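Local coordinates for chitin elicitor-binding protein (Oryza sativa subsp. japonica, PDB 5JCD) that binds chitin oligosaccharides through the LysM domains contained in this chain and takes part in signalling that triggers defence responses in rice, at residues A[4-9]-A[135-140]; A[15-20]-A[146-151]; A[103-108]-A[129-134]; A[162-167]-A[189-194]. One frame throughout, in Å; residues are numbered along the deposited sequence.

Contact 1 of 4, residues A[4-9]-A[135-140]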
loop_
_atom_site.group_PDB
_atom_site.type_symbol
_atom_site.label_atom_id
_atom_site.label_comp_id
_atom_site.label_asym_id
_atom_site.label_seq_id
_atom_site.Cartn_x
_atom_site.Cartn_y
_atom_site.Cartn_z
ATOM N N THR A 4 7.701 -9.066 1.668
ATOM C CA THR A 4 8.884 -9.540 2.340
ATOM C C THR A 4 9.991 -8.453 2.469
ATOM O O THR A 4 10.138 -7.591 1.610
ATOM C CB THR A 4 9.355 -10.812 1.577
ATOM O OG1 THR A 4 8.829 -11.975 2.237
ATOM C CG2 THR A 4 10.856 -10.895 1.417
ATOM N N CYS A 5 10.766 -8.510 3.548
ATOM C CA CYS A 5 11.897 -7.612 3.744
ATOM C C CYS A 5 12.957 -8.335 4.559
ATOM O O CYS A 5 12.657 -8.862 5.631
ATOM C CB CYS A 5 11.476 -6.336 4.476
ATOM S SG CYS A 5 12.795 -5.120 4.647
ATOM N N ALA A 6 14.195 -8.331 4.068
ATOM C CA ALA A 6 15.254 -9.160 4.637
ATOM C C ALA A 6 16.406 -8.389 5.307
ATOM O O ALA A 6 17.378 -9.003 5.749
ATOM C CB ALA A 6 15.818 -10.059 3.552
ATOM N N VAL A 7 16.287 -7.067 5.394
ATOM C CA VAL A 7 17.314 -6.235 6.000
ATOM C C VAL A 7 17.166 -6.192 7.507
ATOM O O VAL A 7 16.227 -6.770 8.056
ATOM C CB VAL A 7 17.260 -4.820 5.441
ATOM C CG1 VAL A 7 17.404 -4.851 3.897
ATOM C CG2 VAL A 7 15.965 -4.167 5.843
ATOM N N ALA A 8 18.077 -5.492 8.181
ATOM C CA ALA A 8 18.068 -5.474 9.638
ATOM C C ALA A 8 16.760 -4.934 10.187
ATOM O O ALA A 8 16.254 -3.890 9.747
ATOM C CB ALA A 8 19.224 -4.655 10.181
ATOM N N SER A 9 16.234 -5.656 11.165
ATOM C CA SER A 9 15.017 -5.266 11.846
ATOM C C SER A 9 15.154 -3.857 12.391
ATOM O O SER A 9 16.191 -3.498 12.937
ATOM C CB SER A 9 14.721 -6.237 12.972
ATOM O OG SER A 9 13.583 -5.807 13.686
ATOM N N SER A 135 8.555 -2.819 1.808
ATOM C CA SER A 135 9.854 -3.419 2.036
ATOM C C SER A 135 10.903 -2.348 1.885
ATOM O O SER A 135 10.656 -1.298 1.269
ATOM C CB SER A 135 10.129 -4.534 1.030
ATOM O OG SER A 135 11.402 -5.122 1.256
ATOM N N CYS A 136 12.084 -2.621 2.418
ATOM C CA CYS A 136 13.207 -1.742 2.161
ATOM C C CYS A 136 14.323 -2.525 1.446
ATOM O O CYS A 136 15.451 -2.045 1.368
ATOM C CB CYS A 136 13.714 -1.119 3.461
ATOM S SG CYS A 136 12.453 -0.244 4.481
ATOM N N ASP A 137 14.021 -3.732 0.952
ATOM C CA ASP A 137 15.018 -4.549 0.244
ATOM C C ASP A 137 15.469 -3.774 -0.965
ATOM O O ASP A 137 14.672 -3.071 -1.577
ATOM C CB ASP A 137 14.441 -5.871 -0.279
ATOM C CG ASP A 137 14.174 -6.893 0.813
ATOM O OD1 ASP A 137 14.846 -6.856 1.865
ATOM O OD2 ASP A 137 13.269 -7.733 0.611
ATOM N N LYS A 138 16.749 -3.904 -1.299
ATOM C CA LYS A 138 17.273 -3.421 -2.567
ATOM C C LYS A 138 16.869 -4.377 -3.701
ATOM O O LYS A 138 16.457 -5.520 -3.462
ATOM C CB LYS A 138 18.794 -3.313 -2.486
ATOM C CG LYS A 138 19.270 -2.135 -1.621
ATOM C CD LYS A 138 20.767 -2.165 -1.347
ATOM C CE LYS A 138 21.158 -1.068 -0.336
ATOM N NZ LYS A 138 21.900 0.095 -0.918
ATOM N N GLU A 139 16.943 -3.894 -4.931
ATOM C CA GLU A 139 16.693 -4.746 -6.085
ATOM C C GLU A 139 18.004 -4.982 -6.846
ATOM O O GLU A 139 18.501 -4.092 -7.554
ATOM C CB GLU A 139 15.622 -4.138 -6.996
ATOM C CG GLU A 139 15.167 -5.068 -8.118
ATOM C CD GLU A 139 14.748 -6.432 -7.597
ATOM O OE1 GLU A 139 14.910 -7.429 -8.330
ATOM O OE2 GLU A 139 14.245 -6.510 -6.456
ATOM N N GLU A 140 18.553 -6.183 -6.679
ATOM C CA GLU A 140 19.848 -6.542 -7.246
ATOM C C GLU A 140 20.920 -5.492 -6.917
ATOM O O GLU A 140 21.627 -5.004 -7.809
ATOM C CB GLU A 140 19.739 -6.756 -8.759
ATOM C CG GLU A 140 20.001 -8.207 -9.203
ATOM C CD GLU A 140 18.740 -8.963 -9.618
ATOM O OE1 GLU A 140 18.271 -8.783 -10.766
ATOM O OE2 GLU A 140 18.224 -9.753 -8.794
#

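Contact 2 of 4, residues A[15-20]-A[146-151]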
loop_
_atom_site.group_PDB
_atom_site.type_symbol
_atom_site.label_atom_id
_atom_site.label_comp_id
_atom_site.label_asym_id
_atom_site.label_seq_id
_atom_site.Cartn_x
_atom_site.Cartn_y
_atom_site.Cartn_z
ATOM N N SER A 15 8.199 4.087 1.300
ATOM C CA SER A 15 7.459 3.219 0.372
ATOM C C SER A 15 6.172 3.906 -0.040
ATOM O O SER A 15 5.911 5.045 0.364
ATOM C CB SER A 15 7.083 1.898 1.036
ATOM O OG SER A 15 8.201 1.101 1.342
ATOM N N ALA A 16 5.359 3.208 -0.829
ATOM C CA ALA A 16 4.054 3.732 -1.239
ATOM C C ALA A 16 3.037 2.640 -1.574
ATOM O O ALA A 16 3.417 1.515 -1.888
ATOM C CB ALA A 16 4.212 4.679 -2.461
ATOM N N ILE A 17 1.753 2.988 -1.522
ATOM C CA ILE A 17 0.723 2.203 -2.202
ATOM C C ILE A 17 0.139 3.055 -3.310
ATOM O O ILE A 17 0.025 4.268 -3.171
ATOM C CB ILE A 17 -0.447 1.753 -1.258
ATOM C CG1 ILE A 17 -1.131 2.981 -0.618
ATOM C CG2 ILE A 17 0.045 0.757 -0.205
ATOM C CD1 ILE A 17 -2.385 2.672 0.291
ATOM N N LEU A 18 -0.252 2.426 -4.410
ATOM C CA LEU A 18 -1.040 3.149 -5.398
ATOM C C LEU A 18 -2.498 2.966 -4.964
ATOM O O LEU A 18 -3.083 1.887 -5.111
ATOM C CB LEU A 18 -0.793 2.617 -6.811
ATOM C CG LEU A 18 -1.549 3.366 -7.905
ATOM C CD1 LEU A 18 -1.054 4.827 -8.014
ATOM C CD2 LEU A 18 -1.490 2.656 -9.258
ATOM N N TYR A 19 -3.073 4.007 -4.377
ATOM C CA TYR A 19 -4.391 3.880 -3.750
ATOM C C TYR A 19 -5.513 4.160 -4.725
ATOM O O TYR A 19 -5.495 5.174 -5.418
ATOM C CB TYR A 19 -4.497 4.831 -2.548
ATOM C CG TYR A 19 -5.785 4.728 -1.765
ATOM C CD1 TYR A 19 -6.124 3.549 -1.107
ATOM C CD2 TYR A 19 -6.636 5.824 -1.629
ATOM C CE1 TYR A 19 -7.276 3.443 -0.359
ATOM C CE2 TYR A 19 -7.802 5.726 -0.880
ATOM C CZ TYR A 19 -8.111 4.527 -0.251
ATOM O OH TYR A 19 -9.251 4.387 0.488
ATOM N N THR A 20 -6.494 3.255 -4.767
ATOM C CA THR A 20 -7.697 3.470 -5.564
ATOM C C THR A 20 -8.744 4.015 -4.633
ATOM O O THR A 20 -9.165 3.330 -3.695
ATOM C CB THR A 20 -8.224 2.177 -6.215
ATOM O OG1 THR A 20 -7.233 1.642 -7.105
ATOM C CG2 THR A 20 -9.514 2.466 -6.995
ATOM N N HIS A 146 9.675 0.756 -2.941
ATOM C CA HIS A 146 8.646 -0.267 -3.134
ATOM C C HIS A 146 7.220 0.283 -3.196
ATOM O O HIS A 146 6.756 0.976 -2.298
ATOM C CB HIS A 146 8.758 -1.345 -2.070
ATOM C CG HIS A 146 10.003 -2.166 -2.197
ATOM N ND1 HIS A 146 10.050 -3.339 -2.908
ATOM C CD2 HIS A 146 11.245 -1.971 -1.697
ATOM C CE1 HIS A 146 11.270 -3.850 -2.831
ATOM N NE2 HIS A 146 12.010 -3.037 -2.107
ATOM N N LEU A 147 6.531 -0.065 -4.270
ATOM C CA LEU A 147 5.172 0.379 -4.525
ATOM C C LEU A 147 4.239 -0.816 -4.548
ATOM O O LEU A 147 4.469 -1.780 -5.286
ATOM C CB LEU A 147 5.100 1.080 -5.872
ATOM C CG LEU A 147 3.730 1.515 -6.392
ATOM C CD1 LEU A 147 3.156 2.627 -5.528
ATOM C CD2 LEU A 147 3.792 1.961 -7.859
ATOM N N ALA A 148 3.208 -0.753 -3.712
ATOM C CA ALA A 148 2.159 -1.761 -3.685
ATOM C C ALA A 148 1.178 -1.432 -4.773
ATOM O O ALA A 148 0.635 -0.320 -4.802
ATOM C CB ALA A 148 1.457 -1.779 -2.334
ATOM N N TYR A 149 0.962 -2.397 -5.668
ATOM C CA TYR A 149 0.166 -2.186 -6.873
ATOM C C TYR A 149 -0.928 -3.247 -7.019
ATOM O O TYR A 149 -0.636 -4.454 -6.975
ATOM C CB TYR A 149 1.078 -2.235 -8.084
ATOM C CG TYR A 149 0.375 -1.997 -9.374
ATOM C CD1 TYR A 149 0.114 -0.703 -9.808
ATOM C CD2 TYR A 149 -0.010 -3.062 -10.186
ATOM C CE1 TYR A 149 -0.545 -0.466 -11.004
ATOM C CE2 TYR A 149 -0.662 -2.837 -11.399
ATOM C CZ TYR A 149 -0.931 -1.534 -11.787
ATOM O OH TYR A 149 -1.560 -1.279 -12.959
ATOM N N SER A 150 -2.180 -2.802 -7.164
ATOM C CA SER A 150 -3.292 -3.711 -7.387
ATOM C C SER A 150 -3.558 -3.887 -8.882
ATOM O O SER A 150 -3.952 -2.944 -9.550
ATOM C CB SER A 150 -4.556 -3.199 -6.682
ATOM O OG SER A 150 -5.657 -4.069 -6.913
ATOM N N VAL A 151 -3.373 -5.105 -9.385
ATOM C CA VAL A 151 -3.515 -5.383 -10.806
ATOM C C VAL A 151 -4.932 -5.072 -11.317
ATOM O O VAL A 151 -5.955 -5.499 -10.746
ATOM C CB VAL A 151 -3.201 -6.869 -11.122
ATOM C CG1 VAL A 151 -3.569 -7.181 -12.546
ATOM C CG2 VAL A 151 -1.726 -7.207 -10.844
HETATM O O HOH W 1 10.494 1.452 -0.305
HETATM O O HOH W 2 -3.259 -0.125 -7.226
#

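Contact 3 of 4, residues A[103-108]-A[129-134]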
loop_
_atom_site.group_PDB
_atom_site.type_symbol
_atom_site.label_atom_id
_atom_site.label_comp_id
_atom_site.label_asym_id
_atom_site.label_seq_id
_atom_site.Cartn_x
_atom_site.Cartn_y
_atom_site.Cartn_z
ATOM N N ALA A 103 -7.873 -4.086 -0.312
ATOM C CA ALA A 103 -7.332 -5.416 -0.014
ATOM C C ALA A 103 -5.795 -5.472 -0.086
ATOM O O ALA A 103 -5.229 -6.534 -0.358
ATOM C CB ALA A 103 -7.957 -6.490 -0.923
ATOM N N PHE A 104 -5.122 -4.351 0.187
ATOM C CA PHE A 104 -3.662 -4.383 0.317
ATOM C C PHE A 104 -3.253 -5.212 1.518
ATOM O O PHE A 104 -2.124 -5.680 1.597
ATOM C CB PHE A 104 -3.039 -2.978 0.416
ATOM C CG PHE A 104 -2.882 -2.297 -0.903
ATOM C CD1 PHE A 104 -2.135 -2.890 -1.915
ATOM C CD2 PHE A 104 -3.458 -1.058 -1.133
ATOM C CE1 PHE A 104 -1.980 -2.269 -3.155
ATOM C CE2 PHE A 104 -3.314 -0.433 -2.368
ATOM C CZ PHE A 104 -2.569 -1.038 -3.378
ATOM N N VAL A 105 -4.166 -5.357 2.475
ATOM C CA VAL A 105 -3.972 -6.287 3.581
ATOM C C VAL A 105 -5.161 -7.240 3.678
ATOM O O VAL A 105 -6.261 -6.911 3.226
ATOM C CB VAL A 105 -3.846 -5.554 4.917
ATOM C CG1 VAL A 105 -2.694 -4.558 4.859
ATOM C CG2 VAL A 105 -5.155 -4.839 5.260
ATOM N N THR A 106 -4.961 -8.405 4.291
ATOM C CA THR A 106 -6.097 -9.279 4.620
ATOM C C THR A 106 -6.555 -9.023 6.037
ATOM O O THR A 106 -5.833 -8.410 6.831
ATOM C CB THR A 106 -5.721 -10.746 4.546
ATOM O OG1 THR A 106 -4.765 -11.021 5.576
ATOM C CG2 THR A 106 -5.116 -11.071 3.208
ATOM N N TYR A 107 -7.748 -9.505 6.370
ATOM C CA TYR A 107 -8.279 -9.293 7.724
ATOM C C TYR A 107 -7.434 -10.034 8.746
ATOM O O TYR A 107 -7.302 -9.596 9.896
ATOM C CB TYR A 107 -9.773 -9.674 7.814
ATOM C CG TYR A 107 -10.029 -11.163 7.733
ATOM C CD1 TYR A 107 -9.865 -11.982 8.844
ATOM C CD2 TYR A 107 -10.430 -11.749 6.541
ATOM C CE1 TYR A 107 -10.085 -13.342 8.765
ATOM C CE2 TYR A 107 -10.652 -13.107 6.448
ATOM C CZ TYR A 107 -10.479 -13.900 7.566
ATOM O OH TYR A 107 -10.701 -15.254 7.494
ATOM N N GLN A 108 -6.831 -11.139 8.306
ATOM C CA GLN A 108 -5.874 -11.884 9.120
ATOM C C GLN A 108 -4.677 -11.012 9.497
ATOM O O GLN A 108 -4.262 -10.984 10.658
ATOM C CB GLN A 108 -5.342 -13.099 8.357
ATOM C CG GLN A 108 -6.341 -14.185 7.986
ATOM C CD GLN A 108 -7.029 -13.936 6.656
ATOM O OE1 GLN A 108 -7.301 -12.799 6.291
ATOM N NE2 GLN A 108 -7.257 -15.001 5.899
ATOM N N TRP A 129 -4.299 -0.458 13.831
ATOM C CA TRP A 129 -3.132 -0.198 12.990
ATOM C C TRP A 129 -3.275 -1.004 11.711
ATOM O O TRP A 129 -3.347 -2.227 11.760
ATOM C CB TRP A 129 -1.843 -0.618 13.703
ATOM C CG TRP A 129 -0.624 -0.623 12.803
ATOM C CD1 TRP A 129 -0.351 0.252 11.779
ATOM C CD2 TRP A 129 0.462 -1.567 12.820
ATOM N NE1 TRP A 129 0.840 -0.074 11.181
ATOM C CE2 TRP A 129 1.366 -1.184 11.792
ATOM C CE3 TRP A 129 0.770 -2.688 13.610
ATOM C CZ2 TRP A 129 2.556 -1.884 11.528
ATOM C CZ3 TRP A 129 1.959 -3.387 13.347
ATOM C CH2 TRP A 129 2.836 -2.981 12.307
ATOM N N ILE A 130 -3.280 -0.329 10.567
ATOM C CA ILE A 130 -3.341 -1.020 9.285
ATOM C C ILE A 130 -1.915 -1.192 8.721
ATOM O O ILE A 130 -1.275 -0.221 8.329
ATOM C CB ILE A 130 -4.208 -0.222 8.284
ATOM C CG1 ILE A 130 -5.578 0.115 8.890
ATOM C CG2 ILE A 130 -4.344 -0.961 6.964
ATOM C CD1 ILE A 130 -6.416 -1.101 9.296
ATOM N N PRO A 131 -1.414 -2.433 8.672
ATOM C CA PRO A 131 -0.049 -2.670 8.189
ATOM C C PRO A 131 0.059 -2.747 6.661
ATOM O O PRO A 131 0.212 -3.837 6.125
ATOM C CB PRO A 131 0.274 -4.044 8.768
ATOM C CG PRO A 131 -1.067 -4.751 8.757
ATOM C CD PRO A 131 -2.091 -3.680 9.061
ATOM N N LEU A 132 0.004 -1.614 5.973
ATOM C CA LEU A 132 0.232 -1.599 4.520
ATOM C C LEU A 132 1.549 -2.283 4.147
ATOM O O LEU A 132 2.587 -2.100 4.813
ATOM C CB LEU A 132 0.226 -0.163 4.002
ATOM C CG LEU A 132 -1.028 0.623 4.391
ATOM C CD1 LEU A 132 -0.880 2.072 4.030
ATOM C CD2 LEU A 132 -2.242 0.027 3.670
ATOM N N PRO A 133 1.512 -3.091 3.088
ATOM C CA PRO A 133 2.692 -3.872 2.717
ATOM C C PRO A 133 3.809 -3.025 2.084
ATOM O O PRO A 133 3.573 -2.137 1.254
ATOM C CB PRO A 133 2.128 -4.877 1.712
ATOM C CG PRO A 133 1.004 -4.141 1.065
ATOM C CD PRO A 133 0.430 -3.213 2.097
ATOM N N CYS A 134 5.035 -3.323 2.481
ATOM C CA CYS A 134 6.179 -2.578 2.005
ATOM C C CYS A 134 7.435 -3.383 2.238
ATOM O O CYS A 134 7.389 -4.481 2.780
ATOM C CB CYS A 134 6.290 -1.215 2.721
ATOM S SG CYS A 134 6.472 -1.279 4.539
#

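Contact 4 of 4, residues A[162-167]-A[189-194]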
loop_
_atom_site.group_PDB
_atom_site.type_symbol
_atom_site.label_atom_id
_atom_site.label_comp_id
_atom_site.label_asym_id
_atom_site.label_seq_id
_atom_site.Cartn_x
_atom_site.Cartn_y
_atom_site.Cartn_z
ATOM N N ALA A 162 6.770 -2.334 -17.592
ATOM C CA ALA A 162 7.253 -1.259 -18.456
ATOM C C ALA A 162 6.787 0.082 -17.954
ATOM O O ALA A 162 7.571 1.024 -17.900
ATOM C CB ALA A 162 6.812 -1.464 -19.908
ATOM N N LYS A 163 5.518 0.174 -17.581
ATOM C CA LYS A 163 5.003 1.431 -17.053
ATOM C C LYS A 163 5.828 1.915 -15.832
ATOM O O LYS A 163 5.935 3.109 -15.586
ATOM C CB LYS A 163 3.498 1.360 -16.707
ATOM C CG LYS A 163 3.102 2.610 -15.924
ATOM C CD LYS A 163 1.653 3.009 -15.879
ATOM C CE LYS A 163 1.616 4.479 -15.403
ATOM N NZ LYS A 163 0.279 5.126 -15.412
ATOM N N TYR A 164 6.411 0.997 -15.068
ATOM C CA TYR A 164 7.166 1.415 -13.892
ATOM C C TYR A 164 8.671 1.358 -14.094
ATOM O O TYR A 164 9.434 1.373 -13.121
ATOM C CB TYR A 164 6.711 0.664 -12.625
ATOM C CG TYR A 164 5.323 1.121 -12.235
ATOM C CD1 TYR A 164 5.108 2.433 -11.811
ATOM C CD2 TYR A 164 4.220 0.266 -12.329
ATOM C CE1 TYR A 164 3.835 2.879 -11.489
ATOM C CE2 TYR A 164 2.937 0.704 -11.994
ATOM C CZ TYR A 164 2.757 2.003 -11.579
ATOM O OH TYR A 164 1.500 2.442 -11.268
ATOM N N GLY A 165 9.084 1.275 -15.358
ATOM C CA GLY A 165 10.496 1.355 -15.721
ATOM C C GLY A 165 11.253 0.233 -15.056
ATOM O O GLY A 165 12.345 0.395 -14.515
ATOM N N VAL A 166 10.628 -0.925 -15.085
ATOM C CA VAL A 166 11.182 -2.092 -14.472
ATOM C C VAL A 166 11.172 -3.224 -15.484
ATOM O O VAL A 166 10.376 -3.233 -16.419
ATOM C CB VAL A 166 10.397 -2.408 -13.173
ATOM C CG1 VAL A 166 10.120 -3.882 -12.999
ATOM C CG2 VAL A 166 11.119 -1.822 -11.979
ATOM N N THR A 167 12.125 -4.128 -15.344
ATOM C CA THR A 167 12.160 -5.323 -16.164
ATOM C C THR A 167 11.048 -6.298 -15.764
ATOM O O THR A 167 10.758 -6.474 -14.575
ATOM C CB THR A 167 13.555 -5.981 -16.073
ATOM O OG1 THR A 167 14.258 -5.740 -17.297
ATOM C CG2 THR A 167 13.455 -7.457 -15.885
ATOM N N LEU A 189 0.808 -6.560 -6.215
ATOM C CA LEU A 189 2.198 -6.710 -6.605
ATOM C C LEU A 189 3.123 -5.726 -5.852
ATOM O O LEU A 189 2.780 -4.567 -5.633
ATOM C CB LEU A 189 2.324 -6.477 -8.120
ATOM C CG LEU A 189 1.608 -7.432 -9.092
ATOM C CD1 LEU A 189 1.931 -7.098 -10.548
ATOM C CD2 LEU A 189 2.013 -8.857 -8.830
ATOM N N ASP A 190 4.309 -6.210 -5.507
ATOM C CA ASP A 190 5.399 -5.416 -4.951
ATOM C C ASP A 190 6.259 -4.963 -6.125
ATOM O O ASP A 190 6.995 -5.754 -6.692
ATOM C CB ASP A 190 6.239 -6.260 -3.986
ATOM C CG ASP A 190 7.504 -5.528 -3.465
ATOM O OD1 ASP A 190 7.766 -4.372 -3.862
ATOM O OD2 ASP A 190 8.254 -6.131 -2.665
ATOM N N VAL A 191 6.135 -3.692 -6.494
ATOM C CA VAL A 191 6.870 -3.132 -7.625
ATOM C C VAL A 191 8.101 -2.328 -7.184
ATOM O O VAL A 191 7.969 -1.273 -6.558
ATOM C CB VAL A 191 5.952 -2.220 -8.435
ATOM C CG1 VAL A 191 6.631 -1.809 -9.713
ATOM C CG2 VAL A 191 4.677 -2.958 -8.762
ATOM N N PRO A 192 9.304 -2.839 -7.465
ATOM C CA PRO A 192 10.487 -2.090 -7.020
ATOM C C PRO A 192 10.876 -0.944 -7.973
ATOM O O PRO A 192 11.615 -1.154 -8.928
ATOM C CB PRO A 192 11.585 -3.161 -6.980
ATOM C CG PRO A 192 11.077 -4.305 -7.799
ATOM C CD PRO A 192 9.670 -4.040 -8.224
ATOM N N LEU A 193 10.376 0.256 -7.700
ATOM C CA LEU A 193 10.674 1.424 -8.523
ATOM C C LEU A 193 12.147 1.789 -8.425
ATOM O O LEU A 193 12.659 2.054 -7.320
ATOM C CB LEU A 193 9.816 2.639 -8.127
ATOM C CG LEU A 193 8.370 2.770 -8.583
ATOM C CD1 LEU A 193 7.631 1.453 -8.566
ATOM C CD2 LEU A 193 7.653 3.815 -7.740
ATOM N N PRO A 194 12.824 1.811 -9.589
ATOM C CA PRO A 194 14.258 2.061 -9.776
ATOM C C PRO A 194 14.647 3.352 -9.086
ATOM O O PRO A 194 15.760 3.464 -8.564
ATOM C CB PRO A 194 14.422 2.223 -11.289
ATOM C CG PRO A 194 13.109 1.972 -11.897
ATOM C CD PRO A 194 12.119 1.585 -10.861
#

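Contact 1 of 4, residues A[4-9]-A[135-140]
Cys-5 and Ser-135 bring two irregular backbones closest, their CA atoms 5.0 Å apart, where the loop after strand 3-4 meets the one after strand 133-134. Ser-135 OG works both ways: it donates to Thr-4 O at 2.8 Å, in the carbonyl plane and on a lone pair, and accepts from Asp-137 N at 3.0 Å, an ST turn that brings the aspartate round to the other loop. There Asp-137 OD1 takes the backbone N-H of Ala-6 on its syn lone pair, 2.7 Å from Ala-6 N and almost straight at 174°. Asp-137 OD2 is salt-bridged to Arg-174. With SG anti to its backbone N (chi1 -176°), Cys-5 sets its sulfur 3.4 Å from Cys-136 N, and Val-7 CG1 closes in on Asp-137 OD1. An alanine in place of Asp-137 would probably leave the Ala-6 N-H and the Arg-174 guanidinium without this carboxylate, and the backbone at Ala-6 less firmly held. Cys-5 pairs with Cys-72 and Cys-136 with Cys-13, disulfides that tie both loops into the fold. One carboxylate thus serves a neutral N-H and a cation at once, and the arginine is likely to stabilise its charged form.

Contact 2 of 4, residues A[15-20]-A[146-151]
Ala-16 and Leu-147, with Ile-17 and Ala-148 next along, form the bridge pairs of two parallel strands whose directions differ by 20°. Three backbone hydrogen bonds join them: Ala-16 N to His-146 O at 3.0 Å, Ala-148 N to Ala-16 O at 2.9 Å, and Leu-18 N to Ala-148 O, also 2.9 Å. Ala-16 O receives a CA-H contact from Leu-147 as well. Water continues the pairing at both ends. One molecule links Ser-15 OG with His-146 N, and a second donates to Leu-18 O while accepting from Ser-150 N.

This parallel pairing lies inside a mixed sheet. Strand 12-20 has strand 63-72 on its other flank, and strand 145-150 pairs antiparallel with 188-193, the second strand of the LysM domain around residues 149-192, so strand 12-20 is joined directly to that domain's beta-alpha-alpha-beta unit.

Apolar contacts occupy both faces. On one, Ile-17 CG2 rests 3.6 Å from Ala-148 CB, and the ring of Phe-104 covers the pair. On the other, Leu-147 CD1 reaches across to the neighbouring strand, 3.8 Å from Ala-16 CB and close to Leu-18 N. Leu-18 and Tyr-149 extend alongside each other in the same direction; both have CG anti to the backbone N (chi1 -178° and -179°), and Leu-18 CD2 comes 3.7 Å from Tyr-149 CE1.

The polar ends look elsewhere: Tyr-149 OH bonds to Glu-155, while the imidazole of His-146 is held by Asp-190 at ND1 and by the carbonyl of Asp-137 at NE2.

Contact 3 of 4, residues A[103-108]-A[129-134]
Val-105 and Phe-104 press against the proline-rich 129-134 segment, and no hydrogen bond crosses between the two. Val-105 does most of it. Its CG1, anti to the carbonyl carbon (chi1 -57°), sits 3.3 Å from Pro-131 O and 4.2 Å from Pro-131 CG, while the CG2 branch reaches Ile-130 CG2 at 4.3 Å. Phe-104 meets Pro-133 through its CB and its carbonyl: CB is 3.9 Å from Pro-133 CD, and Phe-104 O lies 3.5 Å from Pro-133 CG. The phenyl ring itself leads off the other way, to Ile-17 and Ala-148 in the central sheet.

Around this first layer, the 129-134 segment bends at Pro-131, the centre of an inverse gamma turn, with a weak bond from Leu-132 N to Ile-130 O at 3.0 Å. The turn's proline also lays its CB over one face of the Trp-129 ring, 4.2 Å above the plane and toward the rim; Arg-81 makes a cation-pi contact with the same indole. On the facing side, Thr-106 is the N-cap of helix 107-113, whose Ile-110 packs on both Val-105 and Ile-130.

Further out, Asn-114, an experimentally identified chitin-binding residue, takes the backbone N-H of Trp-129 on OD1, and Cys-134 is disulfide-bonded to Cys-70. Within the LysM domain around residues 85-131, then, the loop entering helix 107-113 and the segment that follows strand 127-129 are joined by apolar packing. Such packing supplies no donor to the carbonyl of buried Pro-131, and that need is met from outside, by Asn-2 ND2.

Contact 4 of 4, residues A[162-167]-A[189-194]
Tyr-164 presents its ring obliquely to Val-191 CG1 and Leu-193 CD1, while Lys-163 CG stands over the centre of one ring face, 4.2 Å above the plane. The closest approach to Val-191 is at the root of the ring, with Tyr-164 CB 3.8 Å from Val-191 CG1, and the two side chains cross at about a right angle. Having CG anti to the carbonyl carbon (chi1 -70°) brings that ring atom, too, up to the same valine methyl. Leu-193 CD1 lies on the same side of the ring as Val-191 CG1, 4.2 Å from Tyr-164 CD1.

The second cluster gathers round Pro-194. Its CG lies 3.2 Å from Gly-165 O, and its CD is 3.5 Å from Tyr-164 O and 3.7 Å from Val-166 CG2. That same valine methyl is also 3.2 Å from Pro-192 O. These are van der Waals contacts, and no hydrogen bond links the two segments.

The turn that delivers these groups is a Schellman motif: Gly-165, at positive phi, is the C-prime residue, with Gly-165 N bonded to Ala-162 O at 3.0 Å and Val-166 N to the carbonyl one residue earlier in the helix.

In the LysM domain around residues 149-192, the contact joins the end of helix 157-163 and the link to helix 168-174 to the last strand, 188-193. Val-191 also touches Leu-171 of helix 168-174, and Tyr-164 packs on Leu-147 of the adjoining strand 145-150.

Contact 2 lies nearest the centre of the chain, about 5 Å from it; measured from the centre of contact 2, those of contacts 4, 3 and 1 are about 11, 12 and 17 Å away. Along the chain, contact 3 is nested within the loops closed by contacts 1 and 2, whose segments alternate, and contact 4 follows after all three. Contacts 2, 3 and 4 reach one mixed sheet, where strands 145-150 and 188-193 are neighbours. Contacts 3 and 4 fall in separate LysM domains, their centres about 21 Å apart without touching. Contact 2 touches both, through Phe-104 and Tyr-164, consistent with the LysM domains packing together as one unit.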